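Local coordinates for putative OmpA family lipoprotein (Burkholderia cenocepacia, PDB 5LKW) that binds the peptidoglycan component diaminopimelic acid through its periplasmic OmpA-like domain and probably helps the Tol-Pal system keep the outer membrane intact, at residues A[100-105]-A[110-115]; A[16-21]-A[25-30]; A[37-42]-A[83-88]. One frame throughout, in Å; residues are numbered along the deposited sequence.

Interaction 1 of 3, residues A[100-105]-A[110-115]; sequences PQATGH and WAQNRR. With API (2,6-diaminopimelic acid), chain C.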
loop_
_atom_site.group_PDB
_atom_site.type_symbol
_atom_site.label_atom_id
_atom_site.label_comp_id
_atom_site.label_asym_id
_atom_site.label_seq_id
_atom_site.Cartn_x
_atom_site.Cartn_y
_atom_site.Cartn_z
ATOM N N PRO A 100 -7.368 4.266 11.250
ATOM C CA PRO A 100 -6.830 5.590 10.871
ATOM C C PRO A 100 -5.414 5.782 11.495
ATOM O O PRO A 100 -5.225 5.444 12.648
ATOM C CB PRO A 100 -7.898 6.576 11.433
ATOM C CG PRO A 100 -8.588 5.780 12.665
ATOM C CD PRO A 100 -8.596 4.340 12.102
ATOM N N GLN A 101 -4.412 6.226 10.744
ATOM C CA GLN A 101 -3.094 6.538 11.346
ATOM C C GLN A 101 -3.037 7.957 12.001
ATOM O O GLN A 101 -2.426 8.146 13.073
ATOM C CB GLN A 101 -1.984 6.370 10.285
ATOM C CG GLN A 101 -0.695 5.883 10.871
ATOM C CD GLN A 101 -0.851 4.478 11.517
ATOM O OE1 GLN A 101 -1.681 3.654 11.085
ATOM N NE2 GLN A 101 -0.068 4.219 12.572
ATOM N N ALA A 102 -3.705 8.932 11.363
ATOM C CA ALA A 102 -3.955 10.254 11.953
ATOM C C ALA A 102 -5.425 10.322 12.331
ATOM O O ALA A 102 -6.309 9.911 11.522
ATOM C CB ALA A 102 -3.626 11.323 10.911
ATOM N N THR A 103 -5.714 10.841 13.519
ATOM C CA THR A 103 -7.045 10.686 14.137
ATOM C C THR A 103 -7.918 11.970 14.113
ATOM O O THR A 103 -9.081 11.940 14.561
ATOM C CB THR A 103 -6.950 10.185 15.649
ATOM O OG1 THR A 103 -6.211 11.156 16.390
ATOM C CG2 THR A 103 -6.245 8.768 15.760
ATOM N N GLY A 104 -7.353 13.063 13.601
ATOM C CA GLY A 104 -8.076 14.294 13.285
ATOM C C GLY A 104 -9.107 14.273 12.135
ATOM O O GLY A 104 -9.213 13.325 11.374
ATOM N N HIS A 105 -9.853 15.372 12.030
ATOM C CA HIS A 105 -11.031 15.400 11.195
ATOM C C HIS A 105 -10.833 16.625 10.331
ATOM O O HIS A 105 -11.487 17.664 10.460
ATOM C CB HIS A 105 -12.302 15.349 12.074
ATOM C CG HIS A 105 -12.290 14.234 13.101
ATOM N ND1 HIS A 105 -12.373 12.898 12.762
ATOM C CD2 HIS A 105 -12.159 14.262 14.458
ATOM C CE1 HIS A 105 -12.328 12.155 13.856
ATOM N NE2 HIS A 105 -12.195 12.952 14.903
ATOM N N TRP A 110 -7.106 13.235 6.891
ATOM C CA TRP A 110 -7.708 12.398 5.872
ATOM C C TRP A 110 -6.683 11.934 4.827
ATOM O O TRP A 110 -6.734 10.777 4.387
ATOM C CB TRP A 110 -8.829 13.130 5.168
ATOM C CG TRP A 110 -10.006 13.449 6.131
ATOM C CD1 TRP A 110 -10.335 12.785 7.270
ATOM C CD2 TRP A 110 -10.951 14.539 6.022
ATOM N NE1 TRP A 110 -11.448 13.343 7.855
ATOM C CE2 TRP A 110 -11.842 14.431 7.129
ATOM C CE3 TRP A 110 -11.144 15.572 5.088
ATOM C CZ2 TRP A 110 -12.893 15.361 7.367
ATOM C CZ3 TRP A 110 -12.205 16.491 5.313
ATOM C CH2 TRP A 110 -13.078 16.353 6.427
ATOM N N ALA A 111 -5.814 12.861 4.401
ATOM C CA ALA A 111 -4.849 12.571 3.335
ATOM C C ALA A 111 -3.856 11.509 3.775
ATOM O O ALA A 111 -3.415 10.665 2.963
ATOM C CB ALA A 111 -4.130 13.867 2.849
ATOM N N GLN A 112 -3.508 11.550 5.061
ATOM C CA GLN A 112 -2.592 10.597 5.663
ATOM C C GLN A 112 -3.185 9.184 5.724
ATOM O O GLN A 112 -2.437 8.234 5.884
ATOM C CB GLN A 112 -2.283 11.072 7.074
ATOM C CG GLN A 112 -1.436 12.435 7.069
ATOM C CD GLN A 112 -1.148 12.982 8.466
ATOM O OE1 GLN A 112 -0.513 12.290 9.297
ATOM N NE2 GLN A 112 -1.651 14.221 8.760
ATOM N N ASN A 113 -4.528 9.080 5.691
ATOM C CA ASN A 113 -5.211 7.826 5.847
ATOM C C ASN A 113 -5.630 7.186 4.553
ATOM O O ASN A 113 -6.081 6.039 4.617
ATOM C CB ASN A 113 -6.431 7.888 6.822
ATOM C CG ASN A 113 -6.030 8.350 8.250
ATOM O OD1 ASN A 113 -4.896 8.141 8.709
ATOM N ND2 ASN A 113 -6.955 9.028 8.921
ATOM N N ARG A 114 -5.540 7.915 3.410
ATOM C CA ARG A 114 -5.878 7.391 2.056
ATOM C C ARG A 114 -4.595 6.790 1.539
ATOM O O ARG A 114 -3.822 7.471 0.895
ATOM C CB ARG A 114 -6.285 8.523 1.134
ATOM C CG ARG A 114 -7.636 9.202 1.515
ATOM C CD ARG A 114 -8.112 10.095 0.343
ATOM N NE ARG A 114 -7.230 11.232 0.031
ATOM C CZ ARG A 114 -7.212 12.394 0.689
ATOM N NH1 ARG A 114 -8.054 12.578 1.723
ATOM N NH2 ARG A 114 -6.380 13.408 0.275
ATOM N N ARG A 115 -4.328 5.564 1.959
ATOM C CA ARG A 115 -2.974 5.044 2.019
ATOM C C ARG A 115 -2.980 3.544 1.885
ATOM O O ARG A 115 -3.907 2.862 2.380
ATOM C CB ARG A 115 -2.321 5.392 3.379
ATOM C CG ARG A 115 -0.769 5.300 3.437
ATOM C CD ARG A 115 -0.205 5.648 4.903
ATOM N NE ARG A 115 -0.634 4.563 5.774
ATOM C CZ ARG A 115 -1.682 4.561 6.589
ATOM N NH1 ARG A 115 -2.436 5.658 6.794
ATOM N NH2 ARG A 115 -1.993 3.414 7.202
HETATM C C API C . -11.242 8.130 0.516
HETATM C CA API C . -12.713 8.369 0.755
HETATM C C3 API C . -13.251 9.787 0.555
HETATM C C4 API C . -14.766 9.777 0.844
HETATM C C5 API C . -15.641 10.420 -0.248
HETATM C C6 API C . -17.156 10.244 -0.032
HETATM O O API C . -10.669 7.517 1.406
HETATM O OXT API C . -10.593 8.486 -0.495
HETATM N N API C . -12.942 8.018 2.155
HETATM O O HOH W 1 -4.576 4.566 8.224
#
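The carboxamide of Asn113 lies against the backbone of Gln101 and Ala102, with ND2 near the ring of Pro100, and is gripped from both polar atoms. Asn113 OD1 accepts a nearly straight bond from Ala102 N (3.0 Å, 171°), which arrives in the carbonyl plane on a lone pair, and a weak, bent one from Gln101 N (2.8 Å). Asn113 ND2 gives its hydrogen to Ala102 O in an equally straight bond of 2.8 Å that stays within the amide plane. With CG anti to the carbonyl carbon (chi1 -59°), the amide is directed toward this loop; the two straight bonds fix its rotation, aided by the weak one, and a buried polar group is satisfied. In the OmpA-like fold of Pal, the same turn from helix 107-113 into strand 115-120 presents Arg114 to the bound diaminopimelic acid; Arg114 CD lies 3.1 Å from the ligand atom OXT, and its NH1 pairs with Asp57. Next to it, the guanidinium of Arg115 stands almost perpendicular to the amide of Gln101, and Arg115 NH1 bonds in plane to Gln112 O at 2.7 Å. A water accepts from Arg115 NH1 and, weakly, from Gln101 N. The methyl of Ala102 rests on the extended Gln112 chain, its CB 3.6 Å from Gln112 OE1. At the far end Trp110 CZ2 comes obliquely to within 3.8 Å of His105 C, and both side chains hydrogen-bond Glu58.

Interaction 2 of 3, residues A[16-21]-A[25-30]; sequences RSIYFD and YSVKDE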
loop_
_atom_site.group_PDB
_atom_site.type_symbol
_atom_site.label_atom_id
_atom_site.label_comp_id
_atom_site.label_asym_id
_atom_site.label_seq_id
_atom_site.Cartn_x
_atom_site.Cartn_y
_atom_site.Cartn_z
ATOM N N ARG A 16 7.402 2.687 2.639
ATOM C CA ARG A 16 6.436 1.601 2.510
ATOM C C ARG A 16 4.970 2.008 2.379
ATOM O O ARG A 16 4.086 1.162 2.470
ATOM C CB ARG A 16 6.632 0.581 3.655
ATOM C CG ARG A 16 7.840 -0.245 3.349
ATOM C CD ARG A 16 8.274 -1.246 4.392
ATOM N NE ARG A 16 9.758 -1.344 4.388
ATOM C CZ ARG A 16 10.457 -2.136 5.204
ATOM N NH1 ARG A 16 9.827 -2.913 6.067
ATOM N NH2 ARG A 16 11.792 -2.145 5.170
ATOM N N SER A 17 4.697 3.285 2.140
ATOM C CA SER A 17 3.319 3.714 2.007
ATOM C C SER A 17 3.118 4.379 0.625
ATOM O O SER A 17 3.994 5.130 0.172
ATOM C CB SER A 17 3.013 4.709 3.121
ATOM O OG SER A 17 2.958 4.105 4.409
ATOM N N ILE A 18 1.973 4.122 -0.007
ATOM C CA ILE A 18 1.523 4.763 -1.247
ATOM C C ILE A 18 0.271 5.551 -0.841
ATOM O O ILE A 18 -0.621 5.009 -0.257
ATOM C CB ILE A 18 1.157 3.731 -2.372
ATOM C CG1 ILE A 18 2.376 2.963 -2.866
ATOM C CG2 ILE A 18 0.543 4.417 -3.574
ATOM C CD1 ILE A 18 2.984 2.060 -1.837
ATOM N N TYR A 19 0.220 6.830 -1.173
ATOM C CA TYR A 19 -0.948 7.679 -0.914
ATOM C C TYR A 19 -1.803 7.983 -2.138
ATOM O O TYR A 19 -1.311 7.984 -3.290
ATOM C CB TYR A 19 -0.450 8.991 -0.350
ATOM C CG TYR A 19 0.227 8.796 0.988
ATOM C CD1 TYR A 19 -0.507 8.951 2.212
ATOM C CD2 TYR A 19 1.570 8.436 1.038
ATOM C CE1 TYR A 19 0.129 8.847 3.462
ATOM C CE2 TYR A 19 2.244 8.325 2.292
ATOM C CZ TYR A 19 1.521 8.541 3.492
ATOM O OH TYR A 19 2.215 8.385 4.701
ATOM N N PHE A 20 -3.090 8.213 -1.887
ATOM C CA PHE A 20 -4.082 8.321 -2.932
ATOM C C PHE A 20 -4.892 9.638 -2.833
ATOM O O PHE A 20 -5.111 10.188 -1.747
ATOM C CB PHE A 20 -5.065 7.104 -2.867
ATOM C CG PHE A 20 -4.410 5.775 -3.143
ATOM C CD1 PHE A 20 -4.398 5.219 -4.438
ATOM C CD2 PHE A 20 -3.811 5.068 -2.087
ATOM C CE1 PHE A 20 -3.742 3.912 -4.672
ATOM C CE2 PHE A 20 -3.211 3.861 -2.278
ATOM C CZ PHE A 20 -3.121 3.287 -3.591
ATOM N N ASP A 21 -5.380 10.109 -3.975
ATOM C CA ASP A 21 -6.324 11.207 -3.992
ATOM C C ASP A 21 -7.703 10.793 -3.468
ATOM O O ASP A 21 -8.033 9.606 -3.354
ATOM C CB ASP A 21 -6.468 11.751 -5.411
ATOM C CG ASP A 21 -5.272 12.527 -5.822
ATOM O OD1 ASP A 21 -4.396 12.772 -4.952
ATOM O OD2 ASP A 21 -5.237 12.878 -6.997
ATOM N N TYR A 25 -8.326 5.131 -6.310
ATOM C CA TYR A 25 -7.337 4.073 -6.199
ATOM C C TYR A 25 -6.276 4.072 -7.273
ATOM O O TYR A 25 -5.646 3.040 -7.443
ATOM C CB TYR A 25 -7.980 2.688 -6.049
ATOM C CG TYR A 25 -8.943 2.336 -7.155
ATOM C CD1 TYR A 25 -8.515 1.647 -8.286
ATOM C CD2 TYR A 25 -10.282 2.681 -7.061
ATOM C CE1 TYR A 25 -9.407 1.333 -9.330
ATOM C CE2 TYR A 25 -11.175 2.373 -8.077
ATOM C CZ TYR A 25 -10.739 1.687 -9.212
ATOM O OH TYR A 25 -11.646 1.372 -10.209
ATOM N N SER A 26 -6.045 5.201 -7.984
ATOM C CA SER A 26 -4.932 5.275 -8.950
ATOM C C SER A 26 -3.597 5.392 -8.243
ATOM O O SER A 26 -3.391 6.327 -7.443
ATOM C CB SER A 26 -5.007 6.502 -9.854
ATOM O OG SER A 26 -6.321 6.647 -10.355
ATOM N N VAL A 27 -2.673 4.543 -8.634
ATOM C CA VAL A 27 -1.291 4.627 -8.170
ATOM C C VAL A 27 -0.610 5.585 -9.094
ATOM O O VAL A 27 -0.370 5.260 -10.242
ATOM C CB VAL A 27 -0.554 3.258 -8.163
ATOM C CG1 VAL A 27 0.916 3.413 -7.798
ATOM C CG2 VAL A 27 -1.224 2.345 -7.223
ATOM N N LYS A 28 -0.366 6.796 -8.607
ATOM C CA LYS A 28 0.241 7.848 -9.449
ATOM C C LYS A 28 1.662 7.458 -9.977
ATOM O O LYS A 28 2.396 6.676 -9.331
ATOM C CB LYS A 28 0.289 9.154 -8.689
ATOM C CG LYS A 28 -1.066 9.794 -8.412
ATOM C CD LYS A 28 -0.816 11.038 -7.591
ATOM C CE LYS A 28 -1.807 11.194 -6.414
ATOM N NZ LYS A 28 -1.441 12.401 -5.572
ATOM N N ASP A 29 2.018 8.033 -11.130
ATOM C CA ASP A 29 3.258 7.786 -11.850
ATOM C C ASP A 29 4.489 7.932 -10.970
ATOM O O ASP A 29 5.443 7.150 -11.123
ATOM C CB ASP A 29 3.388 8.761 -13.047
ATOM C CG ASP A 29 2.663 8.274 -14.300
ATOM O OD1 ASP A 29 2.264 7.086 -14.365
ATOM O OD2 ASP A 29 2.498 9.100 -15.233
ATOM N N GLU A 30 4.446 8.899 -10.039
ATOM C CA GLU A 30 5.567 9.182 -9.120
ATOM C C GLU A 30 5.945 7.926 -8.343
ATOM O O GLU A 30 7.041 7.817 -7.884
ATOM C CB GLU A 30 5.243 10.303 -8.109
ATOM C CG GLU A 30 4.057 9.939 -7.199
ATOM C CD GLU A 30 3.550 11.133 -6.412
ATOM O OE1 GLU A 30 2.944 12.043 -7.007
ATOM O OE2 GLU A 30 3.756 11.149 -5.194
HETATM O O HOH W 2 -1.359 7.198 -5.771
HETATM O O HOH W 3 -4.662 8.662 -6.310
HETATM O O HOH W 4 -2.133 13.845 -7.835
#
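Phe20 brings the CD1-CE1 side of its ring up to the backbone of Tyr25 and Ser26, its CD1 coming 3.4 Å from Ser26 O and its CE1 3.5 Å from Tyr25 O. The ring reaches them because CG stands anti to the carbonyl carbon (chi1 -64°), which swings it from the end of strand 17-19 across to the loop. Val27 CG2 also meets Phe20 CE1, at 3.9 Å, and Val27 CG1 looks more loosely toward Ile18 CG2. Farther out, Lys28 crosses Asp21 at about a right angle, and its chain bends at chi3 to bring NZ to Asp21 OD1 in a 3.0 Å salt bridge. The ammonium comes from above the carboxylate, 38° out of its plane. Two waters bridge the backbones of the segments: one molecule donates to both Tyr19 O and Ser26 O and accepts from Lys28 N, while a second joins Asp21 N to Ser26 O. Phe20 and Val27 also touch helix 62-82, at Arg72 and Ala75 respectively. Two segments running 106° apart are thus joined by side chains and water at the exit of the first strand of the OmpA-like fold, where Asp21 belongs to the pocket that holds diaminopimelic acid.

Interaction 3 of 3, residues A[37-42]-A[83-88]; sequences QHAQYL and LGVNDS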
loop_
_atom_site.group_PDB
_atom_site.type_symbol
_atom_site.label_atom_id
_atom_site.label_comp_id
_atom_site.label_asym_id
_atom_site.label_seq_id
_atom_site.Cartn_x
_atom_site.Cartn_y
_atom_site.Cartn_z
ATOM N N GLN A 37 11.642 -0.724 -6.929
ATOM C CA GLN A 37 12.491 -1.121 -5.841
ATOM C C GLN A 37 11.911 -2.301 -5.086
ATOM O O GLN A 37 12.584 -3.343 -4.929
ATOM C CB GLN A 37 12.794 0.054 -4.920
ATOM C CG GLN A 37 14.114 0.731 -5.261
ATOM C CD GLN A 37 14.002 2.243 -5.390
ATOM O OE1 GLN A 37 12.909 2.819 -5.296
ATOM N NE2 GLN A 37 15.143 2.900 -5.619
ATOM N N HIS A 38 10.675 -2.157 -4.623
ATOM C CA HIS A 38 10.050 -3.279 -3.922
ATOM C C HIS A 38 9.955 -4.561 -4.742
ATOM O O HIS A 38 10.264 -5.624 -4.210
ATOM C CB HIS A 38 8.741 -2.890 -3.242
ATOM C CG HIS A 38 8.961 -2.110 -1.980
ATOM N ND1 HIS A 38 9.052 -0.731 -1.961
ATOM C CD2 HIS A 38 9.180 -2.521 -0.706
ATOM C CE1 HIS A 38 9.271 -0.327 -0.722
ATOM N NE2 HIS A 38 9.368 -1.393 0.055
ATOM N N ALA A 39 9.546 -4.431 -6.015
ATOM C CA ALA A 39 9.459 -5.556 -6.953
ATOM C C ALA A 39 10.800 -6.305 -7.074
ATOM O O ALA A 39 10.824 -7.534 -7.040
ATOM C CB ALA A 39 8.989 -5.100 -8.325
ATOM N N GLN A 40 11.887 -5.551 -7.216
ATOM C CA GLN A 40 13.221 -6.127 -7.344
ATOM C C GLN A 40 13.568 -6.914 -6.077
ATOM O O GLN A 40 13.995 -8.070 -6.159
ATOM C CB GLN A 40 14.265 -5.028 -7.625
ATOM C CG GLN A 40 15.639 -5.491 -8.119
ATOM C CD GLN A 40 15.574 -6.582 -9.182
ATOM O OE1 GLN A 40 14.867 -6.457 -10.191
ATOM N NE2 GLN A 40 16.335 -7.651 -8.968
ATOM N N TYR A 41 13.340 -6.311 -4.911
ATOM C CA TYR A 41 13.518 -7.025 -3.665
ATOM C C TYR A 41 12.702 -8.330 -3.611
ATOM O O TYR A 41 13.262 -9.406 -3.388
ATOM C CB TYR A 41 13.251 -6.128 -2.449
ATOM C CG TYR A 41 13.448 -6.871 -1.154
ATOM C CD1 TYR A 41 14.606 -6.708 -0.392
ATOM C CD2 TYR A 41 12.490 -7.752 -0.706
ATOM C CE1 TYR A 41 14.783 -7.391 0.801
ATOM C CE2 TYR A 41 12.659 -8.455 0.481
ATOM C CZ TYR A 41 13.797 -8.270 1.236
ATOM O OH TYR A 41 13.936 -8.991 2.419
ATOM N N LEU A 42 11.401 -8.242 -3.855
ATOM C CA LEU A 42 10.525 -9.418 -3.885
ATOM C C LEU A 42 10.953 -10.595 -4.841
ATOM O O LEU A 42 11.046 -11.753 -4.415
ATOM C CB LEU A 42 9.065 -8.995 -4.116
ATOM C CG LEU A 42 8.396 -8.318 -2.890
ATOM C CD1 LEU A 42 7.023 -7.750 -3.236
ATOM C CD2 LEU A 42 8.297 -9.255 -1.685
ATOM N N LEU A 83 5.348 -5.846 -12.632
ATOM C CA LEU A 83 6.815 -5.863 -12.622
ATOM C C LEU A 83 7.389 -7.261 -12.404
ATOM O O LEU A 83 8.579 -7.417 -12.223
ATOM C CB LEU A 83 7.402 -4.852 -11.641
ATOM C CG LEU A 83 7.005 -3.401 -11.924
ATOM C CD1 LEU A 83 7.221 -2.531 -10.719
ATOM C CD2 LEU A 83 7.740 -2.792 -13.157
ATOM N N GLY A 84 6.532 -8.266 -12.422
ATOM C CA GLY A 84 6.982 -9.680 -12.321
ATOM C C GLY A 84 7.087 -10.329 -10.957
ATOM O O GLY A 84 7.685 -11.420 -10.839
ATOM N N VAL A 85 6.537 -9.694 -9.912
ATOM C CA VAL A 85 6.464 -10.348 -8.607
ATOM C C VAL A 85 5.428 -11.472 -8.684
ATOM O O VAL A 85 4.394 -11.308 -9.298
ATOM C CB VAL A 85 6.084 -9.351 -7.433
ATOM C CG1 VAL A 85 5.961 -10.100 -6.134
ATOM C CG2 VAL A 85 7.114 -8.238 -7.294
ATOM N N ASN A 86 5.727 -12.626 -8.079
ATOM C CA ASN A 86 4.747 -13.723 -7.966
ATOM C C ASN A 86 3.607 -13.352 -7.071
ATOM O O ASN A 86 3.833 -12.909 -5.948
ATOM C CB ASN A 86 5.368 -14.949 -7.284
ATOM C CG ASN A 86 6.520 -15.511 -8.046
ATOM O OD1 ASN A 86 6.327 -16.146 -9.075
ATOM N ND2 ASN A 86 7.740 -15.294 -7.542
ATOM N N ASP A 87 2.392 -13.627 -7.533
ATOM C CA ASP A 87 1.183 -13.496 -6.720
ATOM C C ASP A 87 1.314 -14.160 -5.370
ATOM O O ASP A 87 0.713 -13.676 -4.393
ATOM C CB ASP A 87 -0.012 -14.126 -7.423
ATOM C CG ASP A 87 -0.166 -13.640 -8.851
ATOM O OD1 ASP A 87 0.276 -12.488 -9.148
ATOM O OD2 ASP A 87 -0.710 -14.426 -9.680
ATOM N N SER A 88 2.047 -15.293 -5.318
ATOM C CA SER A 88 2.238 -16.030 -4.066
ATOM C C SER A 88 3.024 -15.242 -3.006
ATOM O O SER A 88 3.020 -15.613 -1.839
ATOM C CB SER A 88 2.963 -17.365 -4.304
ATOM O OG SER A 88 4.342 -17.112 -4.536
#
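Val85 drives its two methyls against one side of helix 32-44, between Ala39 and Leu42. The closer fit is at Val85 CG2, which comes 3.6 Å from Ala39 CA and 3.8 Å from Leu42 CB, so that this methyl sits over the helix backbone, where the small Ala39 side chain lets the loop approach. Val85 CG1 meets Leu42 alone, lying 3.9 Å from both Leu42 CB and Leu42 CD1, while CG2 spans Ala39 and Leu42. The valine and leucine side chains pass each other at a slant, and the first torsion of Val85 (177°) places the methyls so, with CG1 anti to the backbone N and CG2 anti to the carbonyl carbon. Met80 of helix 62-82 touches both Leu42 and Val85, and Tyr120 of strand 115-120 touches Leu42, closing the group within the protein interior.

The contact thins toward Leu83. Leu83 CB meets Ala39 CB at 3.7 Å and its CD1 lies nearby, but the residue is only partly buried and otherwise leans on Met35 and Gln36 of the same helix. Beyond Val85 the chain moves to the surface, where Asn86 is exposed and bonds Gln89 through ND2. Between the two aliphatic anchors, exposed Gly84 is the C-prime residue of a Schellman motif: Val85 N returns to Met80 O and Gly84 N to Ala81 O, ending helix 62-82 and turning Val85 inward. Joined by aliphatic contacts, including the Ala39 CA methine, the helix and the loop are held here by shape and the hydrophobic effect, without directional polar bonds between the two segments.

Overall arrangement
Interactions 1 and 3 lie on opposite sides of the chain's centre, about 28 Å apart between centres, with interaction 2 between them. Interaction 3 is the buried, wholly apolar contact, between helix 32-44 and the loop after helix 62-82. The other two are partly buried, and each contributes a residue to the diaminopimelic acid pocket; interaction 1 is mainly polar, and interaction 2 combines a salt bridge and bridging waters with apolar packing. These two touch directly: Arg114 NE probably hydrogen-bonds Phe20 O, and Arg115 packs on Tyr19 and Ser17 where strands 17-19 and 115-120 run antiparallel. Interaction 2 reaches interaction 3 more lightly, through Arg16 packing on His38.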